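Local coordinates for germination protein (Bacillus megaterium, PDB 6O59) that probably helps spores sense germinants as the A subunit of the membrane-bound spore germinant receptor GerK3, of which this is the N-terminal domain, at residues A[24-29]-A[169-174]; A[30-35]-A[58-63]; A[40-45]-A[112-117]; A[92-97]-A[119-124]. All coordinates share one frame; numbering follows the deposited sequence.

How the interactions relate
The domain holds two antiparallel five-strand sheets with the same strand order, 1-2-4-5-3. Interactions 2, 3 and 4 all belong to the first, and in interaction 1 the turn leading into its outermost strand 27-34 meets strand 169-176, outermost in the second. Interactions 2 and 3 lie about 10 Å apart between centres and 3 and 4 about 12 Å, touching through backbone pairing of neighbouring strands; interaction 1 is 21 to 23 Å from each of the others. Along the chain interactions 2 and 3 cross, as do 3 and 4, while interaction 1 spans them all. Three contacts thus build one sheet and its helical cover, and interaction 1 couples it to the other half.

Interaction 1. Residues A[24-29]-A[169-174]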
loop_
_atom_site.group_PDB
_atom_site.type_symbol
_atom_site.label_atom_id
_atom_site.label_comp_id
_atom_site.label_asym_id
_atom_site.label_seq_id
_atom_site.Cartn_x
_atom_site.Cartn_y
_atom_site.Cartn_z
ATOM N N SER A 24 1.941 -5.476 2.881
ATOM C CA SER A 24 1.005 -5.013 1.853
ATOM C C SER A 24 1.707 -4.942 0.514
ATOM O O SER A 24 2.852 -4.490 0.439
ATOM C CB SER A 24 0.392 -3.670 2.233
ATOM O OG SER A 24 -0.711 -3.852 3.103
ATOM N N SER A 25 1.028 -5.433 -0.531
ATOM C CA SER A 25 1.581 -5.575 -1.875
ATOM C C SER A 25 1.937 -4.257 -2.570
ATOM O O SER A 25 2.758 -4.302 -3.486
ATOM C CB SER A 25 0.647 -6.391 -2.758
ATOM O OG SER A 25 -0.676 -5.879 -2.805
ATOM N N ASP A 26 1.385 -3.100 -2.136
ATOM C CA ASP A 26 1.649 -1.820 -2.797
ATOM C C ASP A 26 2.713 -0.989 -2.100
ATOM O O ASP A 26 3.016 0.119 -2.545
ATOM C CB ASP A 26 0.354 -1.010 -2.941
ATOM C CG ASP A 26 -0.354 -0.598 -1.663
ATOM O OD1 ASP A 26 -0.071 -1.193 -0.605
ATOM O OD2 ASP A 26 -1.211 0.305 -1.731
ATOM N N ILE A 27 3.300 -1.517 -1.029
ATOM C CA ILE A 27 4.365 -0.806 -0.340
ATOM C C ILE A 27 5.696 -1.225 -0.974
ATOM O O ILE A 27 6.083 -2.396 -0.921
ATOM C CB ILE A 27 4.274 -1.020 1.177
ATOM C CG1 ILE A 27 3.045 -0.245 1.708
ATOM C CG2 ILE A 27 5.571 -0.550 1.874
ATOM C CD1 ILE A 27 2.485 -0.738 2.851
ATOM N N VAL A 28 6.357 -0.257 -1.635
ATOM C CA VAL A 28 7.617 -0.453 -2.370
ATOM C C VAL A 28 8.834 -0.062 -1.520
ATOM O O VAL A 28 8.870 1.023 -0.934
ATOM C CB VAL A 28 7.624 0.324 -3.717
ATOM C CG1 VAL A 28 8.884 0.042 -4.511
ATOM C CG2 VAL A 28 6.403 -0.004 -4.547
ATOM N N ILE A 29 9.834 -0.965 -1.498
ATOM C CA ILE A 29 11.131 -0.808 -0.852
ATOM C C ILE A 29 12.197 -0.876 -1.952
ATOM O O ILE A 29 12.371 -1.922 -2.583
ATOM C CB ILE A 29 11.378 -1.846 0.282
ATOM C CG1 ILE A 29 10.350 -1.665 1.420
ATOM C CG2 ILE A 29 12.833 -1.746 0.807
ATOM C CD1 ILE A 29 10.284 -2.748 2.488
ATOM N N LEU A 169 -4.641 -0.977 7.061
ATOM C CA LEU A 169 -5.257 -1.425 5.815
ATOM C C LEU A 169 -4.264 -2.364 5.138
ATOM O O LEU A 169 -3.197 -1.939 4.676
ATOM C CB LEU A 169 -5.676 -0.266 4.897
ATOM C CG LEU A 169 -6.295 -0.653 3.539
ATOM C CD1 LEU A 169 -7.469 -1.616 3.696
ATOM C CD2 LEU A 169 -6.739 0.581 2.791
ATOM N N TRP A 170 -4.580 -3.661 5.197
ATOM C CA TRP A 170 -3.707 -4.695 4.672
ATOM C C TRP A 170 -4.236 -5.228 3.330
ATOM O O TRP A 170 -5.428 -5.508 3.192
ATOM C CB TRP A 170 -3.532 -5.804 5.711
ATOM C CG TRP A 170 -2.725 -5.394 6.912
ATOM C CD1 TRP A 170 -2.215 -4.157 7.183
ATOM C CD2 TRP A 170 -2.356 -6.227 8.018
ATOM N NE1 TRP A 170 -1.556 -4.167 8.388
ATOM C CE2 TRP A 170 -1.627 -5.426 8.925
ATOM C CE3 TRP A 170 -2.555 -7.586 8.329
ATOM C CZ2 TRP A 170 -1.076 -5.939 10.106
ATOM C CZ3 TRP A 170 -2.025 -8.090 9.511
ATOM C CH2 TRP A 170 -1.301 -7.270 10.387
ATOM N N LEU A 171 -3.337 -5.251 2.300
ATOM C CA LEU A 171 -3.574 -5.672 0.904
ATOM C C LEU A 171 -2.838 -6.984 0.605
ATOM O O LEU A 171 -1.635 -7.063 0.834
ATOM C CB LEU A 171 -3.114 -4.576 -0.080
ATOM C CG LEU A 171 -4.047 -3.372 -0.365
ATOM C CD1 LEU A 171 -4.305 -2.515 0.860
ATOM C CD2 LEU A 171 -3.429 -2.471 -1.395
ATOM N N GLU A 172 -3.565 -8.013 0.117
ATOM C CA GLU A 172 -3.118 -9.377 -0.145
ATOM C C GLU A 172 -3.386 -9.693 -1.605
ATOM O O GLU A 172 -4.545 -9.718 -2.030
ATOM C CB GLU A 172 -3.868 -10.346 0.794
ATOM C CG GLU A 172 -3.212 -11.695 0.956
ATOM C CD GLU A 172 -4.058 -12.720 1.690
ATOM O OE1 GLU A 172 -4.715 -12.354 2.695
ATOM O OE2 GLU A 172 -4.060 -13.896 1.258
ATOM N N SER A 173 -2.317 -9.859 -2.379
ATOM C CA SER A 173 -2.394 -10.196 -3.796
ATOM C C SER A 173 -2.403 -11.698 -3.983
ATOM O O SER A 173 -1.701 -12.417 -3.272
ATOM C CB SER A 173 -1.244 -9.567 -4.564
ATOM O OG SER A 173 -1.472 -8.168 -4.629
ATOM N N MET A 174 -3.236 -12.186 -4.901
ATOM C CA MET A 174 -3.338 -13.622 -5.177
ATOM C C MET A 174 -3.786 -13.861 -6.627
ATOM O O MET A 174 -4.168 -12.924 -7.332
ATOM C CB MET A 174 -4.241 -14.366 -4.149
ATOM C CG MET A 174 -5.680 -13.904 -4.107
ATOM S SD MET A 174 -6.471 -14.228 -2.510
ATOM C CE MET A 174 -6.683 -16.069 -2.578
#
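Ser-24 OG is gripped by two hydrogen bonds: it receives the backbone N-H of Leu-171 and gives its own proton to the carbonyl of Thr-21. The first is nearly straight, with OG 3.1 Å from Leu-171 N and 165° at the hydrogen. Ser-24 chi1 of -83° keeps OG beside its own backbone N and anti to the carbonyl carbon, which sets the hydroxyl against the strand. One residue on, the backbone answers more loosely: Ser-25 N reaches Leu-171 O at 3.4 Å, a weak bond, and Ser-24 CA sends a C-H to the same oxygen from 3.5 Å. The N-H and C=O of Leu-171 are thus both engaged by the type I turn from Ser-24 to Ile-27, which leads into strand 27-34 of one antiparallel sheet. Strand 169-176 is outermost in the other sheet and bonds to strand 182-189 through the backbones of Trp-170, Glu-172 and Met-174, so the turn meets its opposite side and bridges the two halves of the domain. Farther along, Ser-173 OG comes in alongside the CB-OG bond of Ser-25, hydrogen-bonded to Ser-25 OG at 3.0 Å, but its strongest polar partner is Thr-185 OG1. Leu-171, whose CB points toward the turn, adds a van der Waals contact: its CD2 methyl lies 3.6 Å from Asp-26 OD2, the two side chains crossing at about a right angle. That carboxylate is chiefly held from helix 153-163, where Arg-161 makes a salt bridge to OD1; the same arginine also bonds to the carbonyl of Leu-169.

Interaction 2. Residues A[30-35]-A[58-63]; sequences RHFKIG and DYLLQS
Phe-32 lays one ring face over Leu-60 CB, a CH-pi contact with the carbon 4.3 Å from the ring centroid and 23° off the normal, shifted toward the rim. The same leucine follows the rim outward, its CD2 coming to 3.7 Å from Phe-32 CZ. Chi1 of 73° places Phe-32 CG in the crowded position between backbone N and carbonyl carbon, and from there the ring reaches the helix while Arg-30 O and Ile-34 CD1 lie at its edge, in plane. Leu-61 works at the root of the ring instead. Its CD2 sits 3.5 Å from Phe-32 CB, the two side chains crossing at about a right angle, and its other branch, CD1, touches Arg-30 CD at 4.1 Å. Arg-30 bends at chi2, and its polar end is held by the helix too, NE being hydrogen-bonded to Gln-57. At the far end, the methyl Ile-34 CD1 approaches Ser-63 OG to 4.2 Å, a van der Waals touch; the hydroxyl itself bonds to Gln-69. Ser-63 has a positive phi and closes helix 54-62 with a Schellman motif, turning the chain away after the last contact. No hydrogen bond joins the two segments; the fit is apolar, and Ile-44 and Leu-112 of the neighbouring strands extend it beneath Leu-60. The short axes pass 8.5 Å apart at 64°, so the helix lies obliquely over the strand, in the layer on one face of an antiparallel sheet whose other face carries helices 10-20 and 98-106, a three-layer alpha-beta-alpha build.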
loop_
_atom_site.group_PDB
_atom_site.type_symbol
_atom_site.label_atom_id
_atom_site.label_comp_id
_atom_site.label_asym_id
_atom_site.label_seq_id
_atom_site.Cartn_x
_atom_site.Cartn_y
_atom_site.Cartn_z
ATOM N N ARG A 30 12.886 0.243 -2.194
ATOM C CA ARG A 30 13.968 0.303 -3.170
ATOM C C ARG A 30 15.292 0.373 -2.427
ATOM O O ARG A 30 15.585 1.371 -1.770
ATOM C CB ARG A 30 13.816 1.497 -4.133
ATOM C CG ARG A 30 12.557 1.482 -4.976
ATOM C CD ARG A 30 12.807 0.893 -6.329
ATOM N NE ARG A 30 11.879 1.435 -7.315
ATOM C CZ ARG A 30 10.842 0.773 -7.811
ATOM N NH1 ARG A 30 10.594 -0.473 -7.424
ATOM N NH2 ARG A 30 10.054 1.344 -8.711
ATOM N N HIS A 31 16.065 -0.705 -2.468
ATOM C CA HIS A 31 17.375 -0.701 -1.828
ATOM C C HIS A 31 18.383 -0.020 -2.721
ATOM O O HIS A 31 18.352 -0.196 -3.944
ATOM C CB HIS A 31 17.860 -2.116 -1.523
ATOM C CG HIS A 31 17.080 -2.801 -0.461
ATOM N ND1 HIS A 31 16.041 -3.660 -0.775
ATOM C CD2 HIS A 31 17.209 -2.736 0.881
ATOM C CE1 HIS A 31 15.573 -4.090 0.383
ATOM N NE2 HIS A 31 16.244 -3.560 1.408
ATOM N N PHE A 32 19.276 0.753 -2.114
ATOM C CA PHE A 32 20.377 1.397 -2.808
ATOM C C PHE A 32 21.551 1.610 -1.830
ATOM O O PHE A 32 21.450 1.296 -0.633
ATOM C CB PHE A 32 19.949 2.688 -3.519
ATOM C CG PHE A 32 19.657 3.887 -2.656
ATOM C CD1 PHE A 32 18.424 4.034 -2.035
ATOM C CD2 PHE A 32 20.600 4.899 -2.504
ATOM C CE1 PHE A 32 18.154 5.154 -1.252
ATOM C CE2 PHE A 32 20.323 6.021 -1.727
ATOM C CZ PHE A 32 19.100 6.147 -1.116
ATOM N N LYS A 33 22.683 2.067 -2.368
ATOM C CA LYS A 33 23.891 2.285 -1.600
ATOM C C LYS A 33 24.401 3.683 -1.826
ATOM O O LYS A 33 24.249 4.243 -2.916
ATOM C CB LYS A 33 24.952 1.239 -1.944
ATOM C CG LYS A 33 25.163 0.261 -0.808
ATOM C CD LYS A 33 24.991 -1.182 -1.217
ATOM C CE LYS A 33 25.163 -2.074 -0.012
ATOM N NZ LYS A 33 24.694 -3.459 -0.273
ATOM N N ILE A 34 24.972 4.257 -0.771
ATOM C CA ILE A 34 25.529 5.595 -0.767
ATOM C C ILE A 34 26.931 5.552 -0.100
ATOM O O ILE A 34 27.338 4.532 0.471
ATOM C CB ILE A 34 24.505 6.569 -0.106
ATOM C CG1 ILE A 34 24.474 7.930 -0.843
ATOM C CG2 ILE A 34 24.658 6.726 1.408
ATOM C CD1 ILE A 34 23.377 8.018 -2.070
ATOM N N GLY A 35 27.668 6.639 -0.243
ATOM C CA GLY A 35 29.013 6.742 0.299
ATOM C C GLY A 35 30.076 6.589 -0.766
ATOM O O GLY A 35 29.756 6.356 -1.941
ATOM N N ASP A 58 15.228 8.974 -9.094
ATOM C CA ASP A 58 16.282 9.243 -10.068
ATOM C C ASP A 58 17.524 9.750 -9.366
ATOM O O ASP A 58 18.611 9.215 -9.587
ATOM C CB ASP A 58 15.811 10.284 -11.105
ATOM C CG ASP A 58 14.840 9.787 -12.159
ATOM O OD1 ASP A 58 14.415 8.614 -12.073
ATOM O OD2 ASP A 58 14.506 10.574 -13.076
ATOM N N TYR A 59 17.351 10.769 -8.492
ATOM C CA TYR A 59 18.443 11.385 -7.747
ATOM C C TYR A 59 19.151 10.331 -6.886
ATOM O O TYR A 59 20.361 10.142 -7.017
ATOM C CB TYR A 59 17.922 12.556 -6.883
ATOM C CG TYR A 59 18.907 13.022 -5.828
ATOM C CD1 TYR A 59 18.869 12.510 -4.531
ATOM C CD2 TYR A 59 19.885 13.970 -6.127
ATOM C CE1 TYR A 59 19.807 12.892 -3.574
ATOM C CE2 TYR A 59 20.809 14.384 -5.167
ATOM C CZ TYR A 59 20.765 13.844 -3.890
ATOM O OH TYR A 59 21.667 14.251 -2.933
ATOM N N LEU A 60 18.371 9.628 -6.043
ATOM C CA LEU A 60 18.851 8.641 -5.097
ATOM C C LEU A 60 19.441 7.407 -5.748
ATOM O O LEU A 60 20.597 7.081 -5.467
ATOM C CB LEU A 60 17.712 8.237 -4.154
ATOM C CG LEU A 60 17.273 9.311 -3.145
ATOM C CD1 LEU A 60 16.013 8.883 -2.409
ATOM C CD2 LEU A 60 18.409 9.674 -2.156
ATOM N N LEU A 61 18.671 6.734 -6.622
ATOM C CA LEU A 61 19.057 5.478 -7.256
ATOM C C LEU A 61 20.067 5.634 -8.396
ATOM O O LEU A 61 20.670 4.634 -8.789
ATOM C CB LEU A 61 17.822 4.704 -7.731
ATOM C CG LEU A 61 16.749 4.427 -6.675
ATOM C CD1 LEU A 61 15.550 3.755 -7.282
ATOM C CD2 LEU A 61 17.279 3.604 -5.535
ATOM N N GLN A 62 20.289 6.849 -8.909
ATOM C CA GLN A 62 21.324 7.036 -9.938
ATOM C C GLN A 62 22.511 7.767 -9.331
ATOM O O GLN A 62 23.511 7.952 -10.018
ATOM C CB GLN A 62 20.814 7.791 -11.177
ATOM C CG GLN A 62 19.760 7.068 -11.996
ATOM C CD GLN A 62 18.978 7.987 -12.908
ATOM O OE1 GLN A 62 17.780 7.787 -13.119
ATOM N NE2 GLN A 62 19.628 9.002 -13.484
ATOM N N SER A 63 22.398 8.161 -8.027
ATOM C CA SER A 63 23.363 8.922 -7.208
ATOM C C SER A 63 23.756 10.203 -7.962
ATOM O O SER A 63 24.863 10.308 -8.500
ATOM C CB SER A 63 24.570 8.069 -6.825
ATOM O OG SER A 63 25.282 8.665 -5.754
#

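Interaction 3. Residues A[40-45]-A[112-117]; sequences LAAAIV and LIVDGI
The flat groups are the backbone peptides and one carboxylate, with no aromatic ring among them. Three carbonyls receive N-H groups nearly along the C=O axis: Asp-115 N to Ala-41 O at 2.8 Å, Ala-43 N to Ile-113 O also at 2.8 Å, and Ile-113 N back to Ala-43 O at 2.9 Å. The last is the straightest, 175° at the hydrogen. Ala-43 and Ile-113 thereby form an antiparallel hydrogen-bonded pair, flanked by the non-hydrogen-bonded pairs Ala-42 with Val-114 and Ile-44 with Leu-112. Where strand 110-114 ends, Asp-115 keeps one more bond to the neighbour, and its carboxylate, CG anti to the backbone N, brings OD2 within 4.0 Å of Ala-41 CB. Nearer the backbone, Asp-115 CB meets Leu-40 CD1 at 3.7 Å. The second branch of that leucine, CD2, packs across Val-114 CG1 at 3.6 Å, the side chains crossing at about a right angle. Ala-42 CB, by contrast, only brushes Val-114 CG2. At the opposite end Val-45 CG2 and Ile-113 CD1 come within 4.1 Å. Two helical layers enclose the pair: helix 10-20 packs on the face of Ala-43 and Ile-113, while helices 54-62 and 78-86 cover that of Leu-112, and strands 27-34 and 120-124 continue the sheet beyond either strand.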
loop_
_atom_site.group_PDB
_atom_site.type_symbol
_atom_site.label_atom_id
_atom_site.label_comp_id
_atom_site.label_asym_id
_atom_site.label_seq_id
_atom_site.Cartn_x
_atom_site.Cartn_y
_atom_site.Cartn_z
ATOM N N LEU A 40 27.553 2.450 2.646
ATOM C CA LEU A 40 26.367 2.761 3.412
ATOM C C LEU A 40 25.089 2.374 2.678
ATOM O O LEU A 40 24.766 2.946 1.641
ATOM C CB LEU A 40 26.374 4.250 3.765
ATOM C CG LEU A 40 25.574 4.680 4.979
ATOM C CD1 LEU A 40 26.080 4.030 6.246
ATOM C CD2 LEU A 40 25.645 6.167 5.131
ATOM N N ALA A 41 24.358 1.400 3.236
ATOM C CA ALA A 41 23.088 0.944 2.689
ATOM C C ALA A 41 21.992 1.928 3.045
ATOM O O ALA A 41 21.972 2.452 4.157
ATOM C CB ALA A 41 22.747 -0.432 3.226
ATOM N N ALA A 42 21.092 2.196 2.092
ATOM C CA ALA A 42 19.940 3.076 2.259
ATOM C C ALA A 42 18.735 2.491 1.534
ATOM O O ALA A 42 18.892 1.573 0.727
ATOM C CB ALA A 42 20.259 4.472 1.743
ATOM N N ALA A 43 17.531 2.983 1.845
ATOM C CA ALA A 43 16.301 2.514 1.199
ATOM C C ALA A 43 15.279 3.626 1.014
ATOM O O ALA A 43 15.183 4.525 1.863
ATOM C CB ALA A 43 15.672 1.375 1.999
ATOM N N ILE A 44 14.515 3.549 -0.109
ATOM C CA ILE A 44 13.356 4.400 -0.402
ATOM C C ILE A 44 12.118 3.554 -0.135
ATOM O O ILE A 44 11.994 2.451 -0.688
ATOM C CB ILE A 44 13.289 5.039 -1.817
ATOM C CG1 ILE A 44 14.688 5.294 -2.415
ATOM C CG2 ILE A 44 12.418 6.314 -1.783
ATOM C CD1 ILE A 44 14.703 5.754 -3.891
ATOM N N VAL A 45 11.228 4.043 0.731
ATOM C CA VAL A 45 9.989 3.339 1.055
ATOM C C VAL A 45 8.830 4.253 0.691
ATOM O O VAL A 45 8.754 5.373 1.204
ATOM C CB VAL A 45 9.895 2.844 2.536
ATOM C CG1 VAL A 45 8.629 2.017 2.755
ATOM C CG2 VAL A 45 11.122 2.037 2.944
ATOM N N LEU A 112 13.054 8.034 3.368
ATOM C CA LEU A 112 14.449 7.741 3.095
ATOM C C LEU A 112 15.069 7.235 4.409
ATOM O O LEU A 112 15.115 7.960 5.404
ATOM C CB LEU A 112 15.210 8.936 2.494
ATOM C CG LEU A 112 16.732 8.753 2.394
ATOM C CD1 LEU A 112 17.107 7.712 1.371
ATOM C CD2 LEU A 112 17.420 10.051 2.111
ATOM N N ILE A 113 15.462 5.957 4.417
ATOM C CA ILE A 113 16.031 5.296 5.587
ATOM C C ILE A 113 17.501 4.940 5.292
ATOM O O ILE A 113 17.795 4.373 4.241
ATOM C CB ILE A 113 15.167 4.063 5.987
ATOM C CG1 ILE A 113 13.641 4.417 5.959
ATOM C CG2 ILE A 113 15.617 3.479 7.351
ATOM C CD1 ILE A 113 12.669 3.379 6.487
ATOM N N VAL A 114 18.418 5.308 6.211
ATOM C CA VAL A 114 19.856 5.076 6.070
ATOM C C VAL A 114 20.342 4.114 7.196
ATOM O O VAL A 114 19.909 4.221 8.348
ATOM C CB VAL A 114 20.639 6.422 6.016
ATOM C CG1 VAL A 114 22.140 6.195 5.820
ATOM C CG2 VAL A 114 20.096 7.337 4.907
ATOM N N ASP A 115 21.250 3.178 6.810
ATOM C CA ASP A 115 21.851 2.046 7.525
ATOM C C ASP A 115 21.884 2.141 9.032
ATOM O O ASP A 115 21.570 1.134 9.671
ATOM C CB ASP A 115 23.275 1.743 7.046
ATOM C CG ASP A 115 23.727 0.284 7.201
ATOM O OD1 ASP A 115 23.003 -0.507 7.878
ATOM O OD2 ASP A 115 24.800 -0.073 6.635
ATOM N N GLY A 116 22.309 3.273 9.590
ATOM C CA GLY A 116 22.383 3.399 11.042
ATOM C C GLY A 116 22.032 4.755 11.604
ATOM O O GLY A 116 22.614 5.148 12.621
ATOM N N ILE A 117 21.135 5.476 10.941
ATOM C CA ILE A 117 20.873 6.864 11.401
ATOM C C ILE A 117 19.779 6.912 12.462
ATOM O O ILE A 117 19.939 7.719 13.380
ATOM C CB ILE A 117 20.625 7.806 10.221
ATOM C CG1 ILE A 117 21.904 8.558 9.859
ATOM C CG2 ILE A 117 19.516 8.764 10.562
ATOM C CD1 ILE A 117 22.481 8.170 8.536
#

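Interaction 4. Residues A[92-97]-A[119-124]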
loop_
_atom_site.group_PDB
_atom_site.type_symbol
_atom_site.label_atom_id
_atom_site.label_comp_id
_atom_site.label_asym_id
_atom_site.label_seq_id
_atom_site.Cartn_x
_atom_site.Cartn_y
_atom_site.Cartn_z
ATOM N N VAL A 92 10.438 18.582 2.731
ATOM C CA VAL A 92 11.127 17.637 3.587
ATOM C C VAL A 92 10.779 17.815 5.055
ATOM O O VAL A 92 10.756 18.926 5.585
ATOM C CB VAL A 92 12.648 17.698 3.337
ATOM C CG1 VAL A 92 13.463 17.089 4.490
ATOM C CG2 VAL A 92 12.995 17.030 2.019
ATOM N N SER A 93 10.523 16.695 5.707
ATOM C CA SER A 93 10.259 16.629 7.131
ATOM C C SER A 93 11.079 15.445 7.693
ATOM O O SER A 93 11.687 14.703 6.913
ATOM C CB SER A 93 8.756 16.512 7.396
ATOM O OG SER A 93 8.403 15.197 7.784
ATOM N N PHE A 94 11.144 15.294 9.018
ATOM C CA PHE A 94 11.884 14.182 9.612
ATOM C C PHE A 94 11.036 13.474 10.658
ATOM O O PHE A 94 10.331 14.137 11.418
ATOM C CB PHE A 94 13.202 14.667 10.222
ATOM C CG PHE A 94 14.254 15.049 9.213
ATOM C CD1 PHE A 94 15.103 14.093 8.670
ATOM C CD2 PHE A 94 14.421 16.373 8.824
ATOM C CE1 PHE A 94 16.095 14.454 7.749
ATOM C CE2 PHE A 94 15.411 16.732 7.894
ATOM C CZ PHE A 94 16.243 15.770 7.368
ATOM N N ALA A 95 11.076 12.129 10.673
ATOM C CA ALA A 95 10.337 11.294 11.631
ATOM C C ALA A 95 11.328 10.528 12.529
ATOM O O ALA A 95 12.313 10.003 12.006
ATOM C CB ALA A 95 9.421 10.326 10.889
ATOM N N ASP A 96 11.080 10.473 13.864
ATOM C CA ASP A 96 11.967 9.793 14.834
ATOM C C ASP A 96 11.192 8.824 15.782
ATOM O O ASP A 96 11.717 8.401 16.818
ATOM C CB ASP A 96 12.781 10.823 15.652
ATOM C CG ASP A 96 11.982 11.660 16.632
ATOM O OD1 ASP A 96 10.786 11.934 16.354
ATOM O OD2 ASP A 96 12.550 12.055 17.672
ATOM N N ASN A 97 9.952 8.469 15.385
ATOM C CA ASN A 97 9.046 7.542 16.064
ATOM C C ASN A 97 8.132 6.908 15.010
ATOM O O ASN A 97 7.987 7.469 13.909
ATOM C CB ASN A 97 8.264 8.221 17.190
ATOM C CG ASN A 97 7.118 9.082 16.747
ATOM O OD1 ASN A 97 7.297 10.215 16.294
ATOM N ND2 ASN A 97 5.914 8.561 16.890
ATOM N N ARG A 119 16.820 8.182 12.269
ATOM C CA ARG A 119 15.892 9.304 11.973
ATOM C C ARG A 119 15.486 9.068 10.521
ATOM O O ARG A 119 16.364 8.700 9.724
ATOM C CB ARG A 119 16.484 10.691 12.264
ATOM C CG ARG A 119 16.766 11.043 13.723
ATOM C CD ARG A 119 17.313 12.396 14.172
ATOM N NE ARG A 119 17.575 12.498 15.610
ATOM C CZ ARG A 119 18.155 13.532 16.220
ATOM N NH1 ARG A 119 18.552 14.578 15.520
ATOM N NH2 ARG A 119 18.342 13.516 17.529
ATOM N N VAL A 120 14.204 9.199 10.203
ATOM C CA VAL A 120 13.776 8.915 8.806
ATOM C C VAL A 120 13.397 10.231 8.143
ATOM O O VAL A 120 12.768 11.052 8.800
ATOM C CB VAL A 120 12.630 7.894 8.789
ATOM C CG1 VAL A 120 11.911 7.855 7.461
ATOM C CG2 VAL A 120 13.138 6.515 9.152
ATOM N N LEU A 121 13.813 10.413 6.895
ATOM C CA LEU A 121 13.465 11.639 6.146
ATOM C C LEU A 121 12.215 11.389 5.308
ATOM O O LEU A 121 12.165 10.379 4.624
ATOM C CB LEU A 121 14.648 12.009 5.251
ATOM C CG LEU A 121 14.412 13.190 4.321
ATOM C CD1 LEU A 121 15.724 13.705 3.782
ATOM C CD2 LEU A 121 13.501 12.795 3.179
ATOM N N SER A 122 11.238 12.281 5.432
ATOM C CA SER A 122 10.000 12.274 4.637
ATOM C C SER A 122 9.980 13.394 3.595
ATOM O O SER A 122 10.269 14.549 3.921
ATOM C CB SER A 122 8.773 12.419 5.541
ATOM O OG SER A 122 8.570 11.314 6.407
ATOM N N VAL A 123 9.581 13.075 2.369
ATOM C CA VAL A 123 9.481 14.099 1.332
ATOM C C VAL A 123 8.090 14.013 0.676
ATOM O O VAL A 123 7.609 12.916 0.391
ATOM C CB VAL A 123 10.655 14.065 0.306
ATOM C CG1 VAL A 123 10.890 12.676 -0.289
ATOM C CG2 VAL A 123 10.501 15.123 -0.774
ATOM N N SER A 124 7.444 15.177 0.490
ATOM C CA SER A 124 6.132 15.306 -0.124
ATOM C C SER A 124 6.214 15.983 -1.502
ATOM O O SER A 124 6.885 17.001 -1.637
ATOM C CB SER A 124 5.211 16.100 0.792
ATOM O OG SER A 124 3.902 16.163 0.245
#
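Strands 91-95 and 120-124 form an antiparallel pair at one border of the first five-strand sheet, where 91-95 is outermost; the chain between them runs through helix 98-106 and strand 110-114. Hydrogen bonds come in two reciprocal sets. Ala-95 and Val-120 exchange the straighter ones: Ala-95 N to Val-120 O and Val-120 N to Ala-95 O both measure 2.7 Å, and each donor lies nearly along the C=O axis. Between Ser-93 and Ser-122 the geometry is less even. Ser-93 N meets Ser-122 O in the carbonyl plane at 2.8 Å, whereas Ser-122 N approaches Ser-93 O at 2.9 Å from 41° above its plane. Apolar contacts fill the face that carries Val-92, Phe-94, Leu-121 and Val-123, against helix 78-86. Leu-121 is the middle piece: its CB touches Phe-94 CE1 at 3.8 Å and its CG meets Val-92 CG1 at 4.0 Å. Phe-94 chi1 of -72° brings the ring to Leu-121, the two side chains crossing obliquely. On the other face, that of Ala-95 and Val-120, helix 98-106 packs, and its Ser-104 hydrogen-bonds Ser-122 OG. Beyond the strand ends Arg-119, extended through chi2 and chi3, and Asp-96 carry opposite charges that do not meet; any attraction would be at long range, with Arg-119 NE 5.4 Å from Asp-96 OD2.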